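Aminopeptidase N family protein (Idiomarina loihiensis L2TR, PDB 4FGM) probably acts as a zinc-dependent aminopeptidase of the M61 family, binding a zinc ion and a maleic acid molecule at the metal. Local coordinates at residues A[6-16]-A[98-108]; A[305-313]-A[401-409]. All coordinates share one frame; numbering follows the deposited sequence.

Interaction 1: residues A[6-16]-A[98-108]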
loop_
_atom_site.group_PDB
_atom_site.type_symbol
_atom_site.label_atom_id
_atom_site.label_comp_id
_atom_site.label_asym_id
_atom_site.label_seq_id
_atom_site.Cartn_x
_atom_site.Cartn_y
_atom_site.Cartn_z
ATOM N N ILE A 6 -20.118 14.279 14.060
ATOM C CA ILE A 6 -19.008 14.925 13.370
ATOM C C ILE A 6 -19.466 16.010 12.414
ATOM O O ILE A 6 -20.422 15.831 11.641
ATOM C CB ILE A 6 -18.166 13.908 12.564
ATOM C CG1 ILE A 6 -17.557 12.863 13.500
ATOM C CG2 ILE A 6 -17.061 14.630 11.823
ATOM C CD1 ILE A 6 -16.876 11.717 12.768
ATOM N N THR A 7 -18.773 17.139 12.467
ATOM C CA THR A 7 -19.092 18.249 11.588
ATOM C C THR A 7 -17.812 18.881 11.063
ATOM O O THR A 7 -16.906 19.184 11.835
ATOM C CB THR A 7 -19.917 19.342 12.335
ATOM O OG1 THR A 7 -21.110 18.762 12.877
ATOM C CG2 THR A 7 -20.296 20.472 11.391
ATOM N N PRO A 8 -17.702 19.044 9.736
ATOM C CA PRO A 8 -16.505 19.666 9.157
ATOM C C PRO A 8 -16.781 21.148 9.399
ATOM O O PRO A 8 -17.188 21.867 8.490
ATOM C CB PRO A 8 -16.608 19.308 7.673
ATOM C CG PRO A 8 -17.481 18.093 7.653
ATOM C CD PRO A 8 -18.521 18.417 8.688
ATOM N N ILE A 9 -16.564 21.594 10.631
ATOM C CA ILE A 9 -16.876 22.960 11.027
ATOM C C ILE A 9 -16.038 24.115 10.495
ATOM O O ILE A 9 -16.561 25.206 10.275
ATOM C CB ILE A 9 -16.920 23.068 12.586
ATOM C CG1 ILE A 9 -17.732 24.294 13.002
ATOM C CG2 ILE A 9 -15.506 23.146 13.157
ATOM C CD1 ILE A 9 -19.221 24.153 12.729
ATOM N N ASP A 10 -14.745 23.893 10.293
ATOM C CA ASP A 10 -13.874 24.962 9.830
ATOM C C ASP A 10 -13.022 24.523 8.646
ATOM O O ASP A 10 -11.954 23.927 8.817
ATOM C CB ASP A 10 -12.972 25.417 10.982
ATOM C CG ASP A 10 -12.273 26.741 10.691
ATOM O OD1 ASP A 10 -12.113 27.078 9.494
ATOM O OD2 ASP A 10 -11.877 27.431 11.658
ATOM N N LEU A 11 -13.492 24.836 7.446
ATOM C CA LEU A 11 -12.793 24.470 6.223
ATOM C C LEU A 11 -11.418 25.115 6.046
ATOM O O LEU A 11 -10.456 24.438 5.679
ATOM C CB LEU A 11 -13.690 24.779 5.025
ATOM C CG LEU A 11 -14.586 23.637 4.527
ATOM C CD1 LEU A 11 -14.962 22.694 5.645
ATOM C CD2 LEU A 11 -15.814 24.225 3.873
ATOM N N HIS A 12 -11.316 26.414 6.308
ATOM C CA HIS A 12 -10.036 27.098 6.157
ATOM C C HIS A 12 -9.055 26.736 7.269
ATOM O O HIS A 12 -7.835 26.768 7.063
ATOM C CB HIS A 12 -10.241 28.614 6.110
ATOM C CG HIS A 12 -10.968 29.082 4.888
ATOM N ND1 HIS A 12 -11.209 30.416 4.629
ATOM C CD2 HIS A 12 -11.512 28.395 3.856
ATOM C CE1 HIS A 12 -11.870 30.526 3.491
ATOM N NE2 HIS A 12 -12.067 29.314 3.001
ATOM N N GLY A 13 -9.591 26.395 8.443
ATOM C CA GLY A 13 -8.749 26.009 9.558
ATOM C C GLY A 13 -8.462 24.506 9.593
ATOM O O GLY A 13 -7.679 24.034 10.422
ATOM N N HIS A 14 -9.092 23.748 8.695
ATOM C CA HIS A 14 -8.894 22.299 8.634
ATOM C C HIS A 14 -9.276 21.649 9.969
ATOM O O HIS A 14 -8.531 20.840 10.518
ATOM C CB HIS A 14 -7.428 21.976 8.314
ATOM C CG HIS A 14 -6.815 22.896 7.304
ATOM N ND1 HIS A 14 -7.376 23.126 6.068
ATOM C CD2 HIS A 14 -5.707 23.671 7.367
ATOM C CE1 HIS A 14 -6.642 24.008 5.411
ATOM N NE2 HIS A 14 -5.626 24.354 6.177
ATOM N N LEU A 15 -10.447 21.996 10.485
ATOM C CA LEU A 15 -10.888 21.459 11.758
ATOM C C LEU A 15 -12.258 20.809 11.728
ATOM O O LEU A 15 -13.219 21.379 11.214
ATOM C CB LEU A 15 -10.898 22.571 12.811
ATOM C CG LEU A 15 -9.552 23.184 13.218
ATOM C CD1 LEU A 15 -9.783 24.512 13.915
ATOM C CD2 LEU A 15 -8.808 22.216 14.123
ATOM N N PHE A 16 -12.343 19.603 12.277
ATOM C CA PHE A 16 -13.616 18.909 12.373
ATOM C C PHE A 16 -14.047 19.098 13.829
ATOM O O PHE A 16 -13.197 19.122 14.725
ATOM C CB PHE A 16 -13.466 17.400 12.142
ATOM C CG PHE A 16 -13.274 16.989 10.709
ATOM C CD1 PHE A 16 -11.998 16.832 10.177
ATOM C CD2 PHE A 16 -14.375 16.680 9.911
ATOM C CE1 PHE A 16 -11.817 16.355 8.862
ATOM C CE2 PHE A 16 -14.210 16.208 8.608
ATOM C CZ PHE A 16 -12.920 16.046 8.081
ATOM N N TYR A 98 -8.059 14.814 6.241
ATOM C CA TYR A 98 -7.734 16.011 5.476
ATOM C C TYR A 98 -9.009 16.812 5.253
ATOM O O TYR A 98 -10.065 16.243 4.975
ATOM C CB TYR A 98 -7.126 15.590 4.127
ATOM C CG TYR A 98 -6.842 16.717 3.160
ATOM C CD1 TYR A 98 -7.875 17.354 2.464
ATOM C CD2 TYR A 98 -5.538 17.159 2.950
ATOM C CE1 TYR A 98 -7.608 18.407 1.587
ATOM C CE2 TYR A 98 -5.262 18.206 2.079
ATOM C CZ TYR A 98 -6.295 18.829 1.402
ATOM O OH TYR A 98 -6.003 19.882 0.564
ATOM N N LEU A 99 -8.910 18.132 5.382
ATOM C CA LEU A 99 -10.061 19.000 5.187
ATOM C C LEU A 99 -9.690 20.429 4.786
ATOM O O LEU A 99 -8.923 21.096 5.477
ATOM C CB LEU A 99 -10.906 19.056 6.464
ATOM C CG LEU A 99 -12.177 19.912 6.385
ATOM C CD1 LEU A 99 -13.168 19.228 5.475
ATOM C CD2 LEU A 99 -12.779 20.116 7.780
ATOM N N ASP A 100 -10.215 20.881 3.652
ATOM C CA ASP A 100 -10.012 22.258 3.195
ATOM C C ASP A 100 -11.313 22.680 2.497
ATOM O O ASP A 100 -12.331 21.992 2.648
ATOM C CB ASP A 100 -8.781 22.396 2.283
ATOM C CG ASP A 100 -8.917 21.657 0.963
ATOM O OD1 ASP A 100 -10.017 21.150 0.642
ATOM O OD2 ASP A 100 -7.904 21.601 0.232
ATOM N N GLN A 101 -11.309 23.779 1.748
ATOM C CA GLN A 101 -12.549 24.222 1.115
ATOM C C GLN A 101 -12.901 23.469 -0.166
ATOM O O GLN A 101 -13.891 23.790 -0.828
ATOM C CB GLN A 101 -12.517 25.737 0.826
ATOM C CG GLN A 101 -11.523 26.184 -0.259
ATOM C CD GLN A 101 -10.119 26.427 0.276
ATOM O OE1 GLN A 101 -9.532 25.569 0.934
ATOM N NE2 GLN A 101 -9.572 27.604 -0.010
ATOM N N PHE A 102 -12.115 22.458 -0.512
ATOM C CA PHE A 102 -12.396 21.710 -1.733
ATOM C C PHE A 102 -12.814 20.270 -1.468
ATOM O O PHE A 102 -13.554 19.676 -2.252
ATOM C CB PHE A 102 -11.173 21.740 -2.659
ATOM C CG PHE A 102 -10.695 23.133 -2.984
ATOM C CD1 PHE A 102 -11.466 23.980 -3.772
ATOM C CD2 PHE A 102 -9.480 23.599 -2.487
ATOM C CE1 PHE A 102 -11.038 25.282 -4.061
ATOM C CE2 PHE A 102 -9.039 24.893 -2.765
ATOM C CZ PHE A 102 -9.819 25.741 -3.557
ATOM N N GLN A 103 -12.346 19.701 -0.364
ATOM C CA GLN A 103 -12.700 18.322 -0.054
ATOM C C GLN A 103 -12.419 17.958 1.396
ATOM O O GLN A 103 -11.774 18.708 2.131
ATOM C CB GLN A 103 -11.934 17.365 -0.980
ATOM C CG GLN A 103 -10.454 17.164 -0.618
ATOM C CD GLN A 103 -9.678 16.382 -1.676
ATOM O OE1 GLN A 103 -10.193 15.432 -2.282
ATOM N NE2 GLN A 103 -8.430 16.774 -1.896
ATOM N N GLY A 104 -12.918 16.793 1.790
ATOM C CA GLY A 104 -12.711 16.295 3.129
ATOM C C GLY A 104 -12.571 14.784 3.095
ATOM O O GLY A 104 -13.259 14.093 2.340
ATOM N N PHE A 105 -11.659 14.267 3.906
ATOM C CA PHE A 105 -11.441 12.831 3.995
ATOM C C PHE A 105 -11.054 12.507 5.430
ATOM O O PHE A 105 -10.371 13.298 6.081
ATOM C CB PHE A 105 -10.307 12.390 3.070
ATOM C CG PHE A 105 -9.895 10.955 3.269
ATOM C CD1 PHE A 105 -10.648 9.914 2.723
ATOM C CD2 PHE A 105 -8.795 10.640 4.065
ATOM C CE1 PHE A 105 -10.310 8.581 2.962
ATOM C CE2 PHE A 105 -8.450 9.306 4.311
ATOM C CZ PHE A 105 -9.211 8.278 3.763
ATOM N N PHE A 106 -11.490 11.354 5.931
ATOM C CA PHE A 106 -11.122 10.969 7.288
ATOM C C PHE A 106 -11.351 9.510 7.637
ATOM O O PHE A 106 -12.238 8.848 7.096
ATOM C CB PHE A 106 -11.822 11.856 8.342
ATOM C CG PHE A 106 -13.331 11.690 8.412
ATOM C CD1 PHE A 106 -14.174 12.562 7.730
ATOM C CD2 PHE A 106 -13.902 10.673 9.175
ATOM C CE1 PHE A 106 -15.562 12.440 7.816
ATOM C CE2 PHE A 106 -15.288 10.536 9.270
ATOM C CZ PHE A 106 -16.122 11.422 8.582
ATOM N N ASN A 107 -10.516 9.028 8.548
ATOM C CA ASN A 107 -10.589 7.678 9.072
ATOM C C ASN A 107 -10.982 7.909 10.522
ATOM O O ASN A 107 -10.465 8.823 11.175
ATOM C CB ASN A 107 -9.221 7.003 9.013
ATOM C CG ASN A 107 -8.839 6.588 7.614
ATOM O OD1 ASN A 107 -9.349 5.596 7.084
ATOM N ND2 ASN A 107 -7.947 7.352 6.997
ATOM N N ASN A 108 -11.883 7.089 11.039
ATOM C CA ASN A 108 -12.317 7.279 12.408
ATOM C C ASN A 108 -11.265 6.981 13.463
ATOM O O ASN A 108 -11.464 7.278 14.644
ATOM C CB ASN A 108 -13.622 6.523 12.635
ATOM C CG ASN A 108 -14.759 7.129 11.828
ATOM O OD1 ASN A 108 -14.954 8.338 11.861
ATOM N ND2 ASN A 108 -15.500 6.301 11.091
#
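Two beta hairpins of the M61 N-terminal domain meet here, one turning between strands 2-10 and 15-22, the other between strands 97-99 and 103-106. Leu99 of the second hairpin enters the first. Its CD2 sits over the face of the Phe16 ring in a CH-pi contact, 4.0 Å from the ring centroid and 7° off the ring normal. The same CD2 lies 3.9 Å from Pro8 CB, while Leu99 CD1 packs against Leu11 CD1. CG anti to the backbone N (chi1 -178°) sends the branch of Leu99 in among Pro8, Leu11 and Phe16. The Phe16 ring meets Phe106 obliquely: Phe16 CZ lies 3.7 Å from Phe106 CD1, and Ile6 CD1 reaches Phe106 CE2. Leu111 of helix 108-111 touches Ile6, Phe16 and Phe106. At the turn end, His14 ND1 donates to Leu99 O at 2.6 Å. The donor lies in the carbonyl plane, but the bond is bent (141° at the hydrogen) and the acceptor is tilted out of the ring plane. Trp90 stacks on the His14 ring. Asp100 CA adds a CA-H...O contact to Leu11 O at 3.3 Å. Apolar packing joins the hairpins, and the His14 bond implies a hydrogen on ND1 and helps hold the ring's rotation.

Interaction 2: residues A[305-313]-A[401-409]. With ZN (zinc ion), chain C; MAE (maleic acid), chain B.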
loop_
_atom_site.group_PDB
_atom_site.type_symbol
_atom_site.label_atom_id
_atom_site.label_comp_id
_atom_site.label_asym_id
_atom_site.label_seq_id
_atom_site.Cartn_x
_atom_site.Cartn_y
_atom_site.Cartn_z
ATOM N N PHE A 305 2.911 -13.007 3.304
ATOM C CA PHE A 305 1.752 -13.634 2.706
ATOM C C PHE A 305 0.652 -12.605 2.451
ATOM O O PHE A 305 0.143 -12.478 1.330
ATOM C CB PHE A 305 1.253 -14.767 3.621
ATOM C CG PHE A 305 -0.040 -15.393 3.170
ATOM C CD1 PHE A 305 -1.273 -14.856 3.566
ATOM C CD2 PHE A 305 -0.028 -16.501 2.327
ATOM C CE1 PHE A 305 -2.476 -15.418 3.124
ATOM C CE2 PHE A 305 -1.220 -17.072 1.876
ATOM C CZ PHE A 305 -2.452 -16.530 2.275
ATOM N N TYR A 306 0.299 -11.855 3.486
ATOM C CA TYR A 306 -0.757 -10.864 3.356
ATOM C C TYR A 306 -0.434 -9.715 2.409
ATOM O O TYR A 306 -1.330 -9.138 1.797
ATOM C CB TYR A 306 -1.165 -10.378 4.748
ATOM C CG TYR A 306 -1.954 -11.453 5.446
ATOM C CD1 TYR A 306 -3.222 -11.815 4.977
ATOM C CD2 TYR A 306 -1.399 -12.197 6.483
ATOM C CE1 TYR A 306 -3.911 -12.897 5.517
ATOM C CE2 TYR A 306 -2.080 -13.287 7.031
ATOM C CZ TYR A 306 -3.335 -13.631 6.537
ATOM O OH TYR A 306 -4.000 -14.729 7.028
ATOM N N GLU A 307 0.844 -9.386 2.278
ATOM C CA GLU A 307 1.226 -8.334 1.349
ATOM C C GLU A 307 1.826 -8.976 0.100
ATOM O O GLU A 307 1.552 -8.537 -1.019
ATOM C CB GLU A 307 2.227 -7.367 1.988
ATOM C CG GLU A 307 1.609 -6.409 3.005
ATOM C CD GLU A 307 0.435 -5.623 2.442
ATOM O OE1 GLU A 307 0.220 -5.669 1.219
ATOM O OE2 GLU A 307 -0.270 -4.955 3.222
ATOM N N GLY A 308 2.620 -10.031 0.301
ATOM C CA GLY A 308 3.261 -10.728 -0.805
ATOM C C GLY A 308 2.322 -11.304 -1.852
ATOM O O GLY A 308 2.459 -10.987 -3.040
HETATM N N MSE A 309 1.379 -12.151 -1.427
HETATM C CA MSE A 309 0.425 -12.762 -2.353
HETATM C C MSE A 309 -0.331 -11.674 -3.109
HETATM O O MSE A 309 -0.516 -11.755 -4.333
HETATM C CB MSE A 309 -0.591 -13.639 -1.600
HETATM C CG MSE A 309 -0.001 -14.743 -0.721
HETATM SE SE MSE A 309 1.129 -16.052 -1.644
HETATM C CE MSE A 309 2.834 -15.536 -0.909
ATOM N N THR A 310 -0.767 -10.658 -2.369
ATOM C CA THR A 310 -1.511 -9.546 -2.951
ATOM C C THR A 310 -0.657 -8.796 -3.977
ATOM O O THR A 310 -1.161 -8.331 -5.002
ATOM C CB THR A 310 -1.956 -8.559 -1.861
ATOM O OG1 THR A 310 -2.534 -9.290 -0.769
ATOM C CG2 THR A 310 -2.980 -7.567 -2.424
ATOM N N SER A 311 0.640 -8.692 -3.701
ATOM C CA SER A 311 1.545 -8.000 -4.612
ATOM C C SER A 311 1.827 -8.806 -5.870
ATOM O O SER A 311 2.384 -8.284 -6.829
ATOM C CB SER A 311 2.856 -7.650 -3.913
ATOM O OG SER A 311 2.640 -6.622 -2.962
ATOM N N TYR A 312 1.449 -10.080 -5.865
ATOM C CA TYR A 312 1.635 -10.921 -7.044
ATOM C C TYR A 312 0.344 -10.887 -7.849
ATOM O O TYR A 312 0.358 -10.757 -9.071
ATOM C CB TYR A 312 1.941 -12.363 -6.638
ATOM C CG TYR A 312 1.739 -13.370 -7.752
ATOM C CD1 TYR A 312 2.597 -13.410 -8.851
ATOM C CD2 TYR A 312 0.688 -14.293 -7.700
ATOM C CE1 TYR A 312 2.419 -14.344 -9.870
ATOM C CE2 TYR A 312 0.501 -15.232 -8.710
ATOM C CZ TYR A 312 1.371 -15.255 -9.792
ATOM O OH TYR A 312 1.199 -16.191 -10.786
ATOM N N PHE A 313 -0.780 -10.982 -7.156
ATOM C CA PHE A 313 -2.068 -10.987 -7.831
ATOM C C PHE A 313 -2.546 -9.648 -8.383
ATOM O O PHE A 313 -3.231 -9.629 -9.408
ATOM C CB PHE A 313 -3.133 -11.613 -6.918
ATOM C CG PHE A 313 -3.077 -13.122 -6.884
ATOM C CD1 PHE A 313 -3.397 -13.866 -8.015
ATOM C CD2 PHE A 313 -2.685 -13.796 -5.734
ATOM C CE1 PHE A 313 -3.311 -15.266 -8.007
ATOM C CE2 PHE A 313 -2.596 -15.197 -5.715
ATOM C CZ PHE A 313 -2.917 -15.931 -6.853
ATOM N N LEU A 401 -2.084 -21.365 -7.489
ATOM C CA LEU A 401 -1.975 -20.622 -6.233
ATOM C C LEU A 401 -3.319 -19.934 -5.983
ATOM O O LEU A 401 -3.741 -19.770 -4.833
ATOM C CB LEU A 401 -0.856 -19.567 -6.297
ATOM C CG LEU A 401 -0.732 -18.601 -5.103
ATOM C CD1 LEU A 401 -0.395 -19.355 -3.818
ATOM C CD2 LEU A 401 0.338 -17.562 -5.402
ATOM N N ALA A 402 -3.988 -19.531 -7.063
ATOM C CA ALA A 402 -5.289 -18.885 -6.939
ATOM C C ALA A 402 -6.235 -19.842 -6.211
ATOM O O ALA A 402 -6.920 -19.447 -5.265
ATOM C CB ALA A 402 -5.846 -18.529 -8.314
ATOM N N ARG A 403 -6.252 -21.103 -6.641
ATOM C CA ARG A 403 -7.103 -22.103 -6.010
ATOM C C ARG A 403 -6.761 -22.222 -4.523
ATOM O O ARG A 403 -7.648 -22.323 -3.677
ATOM C CB ARG A 403 -6.945 -23.463 -6.697
ATOM C CG ARG A 403 -7.747 -24.553 -6.010
ATOM C CD ARG A 403 -8.288 -25.603 -6.967
ATOM N NE ARG A 403 -9.308 -26.417 -6.305
ATOM C CZ ARG A 403 -10.482 -25.950 -5.886
ATOM N NH1 ARG A 403 -10.799 -24.674 -6.061
ATOM N NH2 ARG A 403 -11.338 -26.756 -5.274
ATOM N N VAL A 404 -5.474 -22.192 -4.208
ATOM C CA VAL A 404 -5.043 -22.287 -2.823
ATOM C C VAL A 404 -5.574 -21.106 -2.006
ATOM O O VAL A 404 -5.977 -21.277 -0.847
ATOM C CB VAL A 404 -3.496 -22.337 -2.729
ATOM C CG1 VAL A 404 -3.046 -22.209 -1.278
ATOM C CG2 VAL A 404 -2.987 -23.650 -3.326
HETATM N N MSE A 405 -5.579 -19.913 -2.603
HETATM C CA MSE A 405 -6.071 -18.721 -1.906
HETATM C C MSE A 405 -7.556 -18.885 -1.593
HETATM O O MSE A 405 -8.002 -18.598 -0.481
HETATM C CB MSE A 405 -5.860 -17.456 -2.755
HETATM C CG MSE A 405 -4.403 -17.106 -3.045
HETATM SE SE MSE A 405 -3.332 -16.845 -1.445
HETATM C CE MSE A 405 -4.338 -15.375 -0.674
ATOM N N LYS A 406 -8.315 -19.351 -2.585
ATOM C CA LYS A 406 -9.752 -19.570 -2.419
ATOM C C LYS A 406 -10.000 -20.463 -1.205
ATOM O O LYS A 406 -10.734 -20.102 -0.280
ATOM C CB LYS A 406 -10.338 -20.254 -3.659
ATOM C CG LYS A 406 -11.826 -20.581 -3.533
ATOM C CD LYS A 406 -12.243 -21.724 -4.449
ATOM C CE LYS A 406 -12.265 -23.059 -3.708
ATOM N NZ LYS A 406 -13.419 -23.182 -2.759
ATOM N N GLU A 407 -9.375 -21.635 -1.226
ATOM C CA GLU A 407 -9.517 -22.604 -0.152
ATOM C C GLU A 407 -9.049 -22.065 1.193
ATOM O O GLU A 407 -9.743 -22.226 2.201
ATOM C CB GLU A 407 -8.773 -23.889 -0.518
ATOM C CG GLU A 407 -9.435 -24.638 -1.672
ATOM C CD GLU A 407 -8.632 -25.833 -2.144
ATOM O OE1 GLU A 407 -7.915 -26.429 -1.314
ATOM O OE2 GLU A 407 -8.730 -26.189 -3.340
ATOM N N LEU A 408 -7.886 -21.419 1.224
ATOM C CA LEU A 408 -7.401 -20.870 2.485
ATOM C C LEU A 408 -8.392 -19.844 3.010
ATOM O O LEU A 408 -8.588 -19.724 4.218
ATOM C CB LEU A 408 -6.025 -20.221 2.316
ATOM C CG LEU A 408 -4.830 -21.176 2.265
ATOM C CD1 LEU A 408 -3.562 -20.401 1.931
ATOM C CD2 LEU A 408 -4.683 -21.880 3.602
ATOM N N TRP A 409 -9.034 -19.114 2.103
ATOM C CA TRP A 409 -9.997 -18.109 2.528
ATOM C C TRP A 409 -11.244 -18.736 3.149
ATOM O O TRP A 409 -11.732 -18.262 4.175
ATOM C CB TRP A 409 -10.426 -17.207 1.367
ATOM C CG TRP A 409 -11.351 -16.130 1.848
ATOM C CD1 TRP A 409 -11.014 -15.024 2.581
ATOM C CD2 TRP A 409 -12.779 -16.125 1.756
ATOM N NE1 TRP A 409 -12.142 -14.339 2.956
ATOM C CE2 TRP A 409 -13.241 -14.995 2.468
ATOM C CE3 TRP A 409 -13.716 -16.976 1.151
ATOM C CZ2 TRP A 409 -14.601 -14.687 2.585
ATOM C CZ3 TRP A 409 -15.067 -16.670 1.269
ATOM C CH2 TRP A 409 -15.495 -15.536 1.986
HETATM ZN ZN ZN C . -1.341 -4.278 0.538
HETATM C C1 MAE B . -0.940 -1.791 1.443
HETATM O O1 MAE B . -0.209 -2.556 2.164
HETATM O O2 MAE B . -2.068 -2.210 1.096
HETATM C C2 MAE B . -0.417 -0.446 1.115
HETATM C C3 MAE B . -0.251 0.643 1.862
HETATM C C4 MAE B . -0.559 0.781 3.282
HETATM O O3 MAE B . -1.066 -0.092 4.012
HETATM O O4 MAE B . -0.228 1.880 3.772
#
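Phe313 lays its ring against the start of helix 401-413, where it overlaps Leu401, Ala402 and Met405. Ring atom CE2 lies 3.7 Å from Met405 CG and 3.8 Å from Leu401 CD2. At its edge, CZ meets the backbone N of Ala402, and CE1 faces the Ala402 methyl. Tyr312 CD2 lies over the centre of one face of the Phe313 ring, and Leu401 CD2 also touches Tyr312 CD2 at 4.0 Å. Were Phe313 replaced by an alanine, a gap is likely to open between Leu401, Ala402 and Met405, and the Tyr312 ring would lose the face it lies over.

Met405 is a selenomethionine, as is Met309. The Met405 chain bends at chi2 (-58°) and chi3 (-60°), which carries SE and CE to the Phe305 ring. Met405 SE lies 4.7 Å from the centroid of the Phe305 ring, an oblique Met-aromatic contact. Phe305 CZ touches Met405 CE at 3.7 Å and Leu408 CD1 at 4.0 Å. Met309 CG packs on Met405 SE, and also lies over one face of Phe305, toward its rim. The contact is buried and apolar, with no hydrogen bond between the segments. The axes of helices 308-313 and 401-409 stay 12.2 Å apart, so long side chains bridge them.

Glu307 projects elsewhere: its OE1 binds the zinc ion at 2.2 Å, with His273, His277 and a maleic acid oxygen completing the site. This is the gluzincin arrangement, an HExxH motif plus a glutamate downstream, here at the break between helices 303-306 and 308-320.

Overall arrangement
Both segments of interaction 1 precede those of interaction 2. Their centres are 37 Å apart, with the middle of the chain lying between them. The nearest atoms are about 14 Å apart and do not touch. Interaction 1 joins two hairpins of the beta-rich N-terminal domain. Interaction 2 joins helices 308-320 and 401-413 in the helical part that carries the zinc ligands. The two share no helix or strand. Residues 305-313 supply a zinc ligand directly, whereas interaction 1 lies away from the zinc and maleic acid sites; the side chain of Phe105 is about 11 Å from the maleic acid. The maleic acid pocket nevertheless takes residues from both regions, among them Arg95 and Glu307.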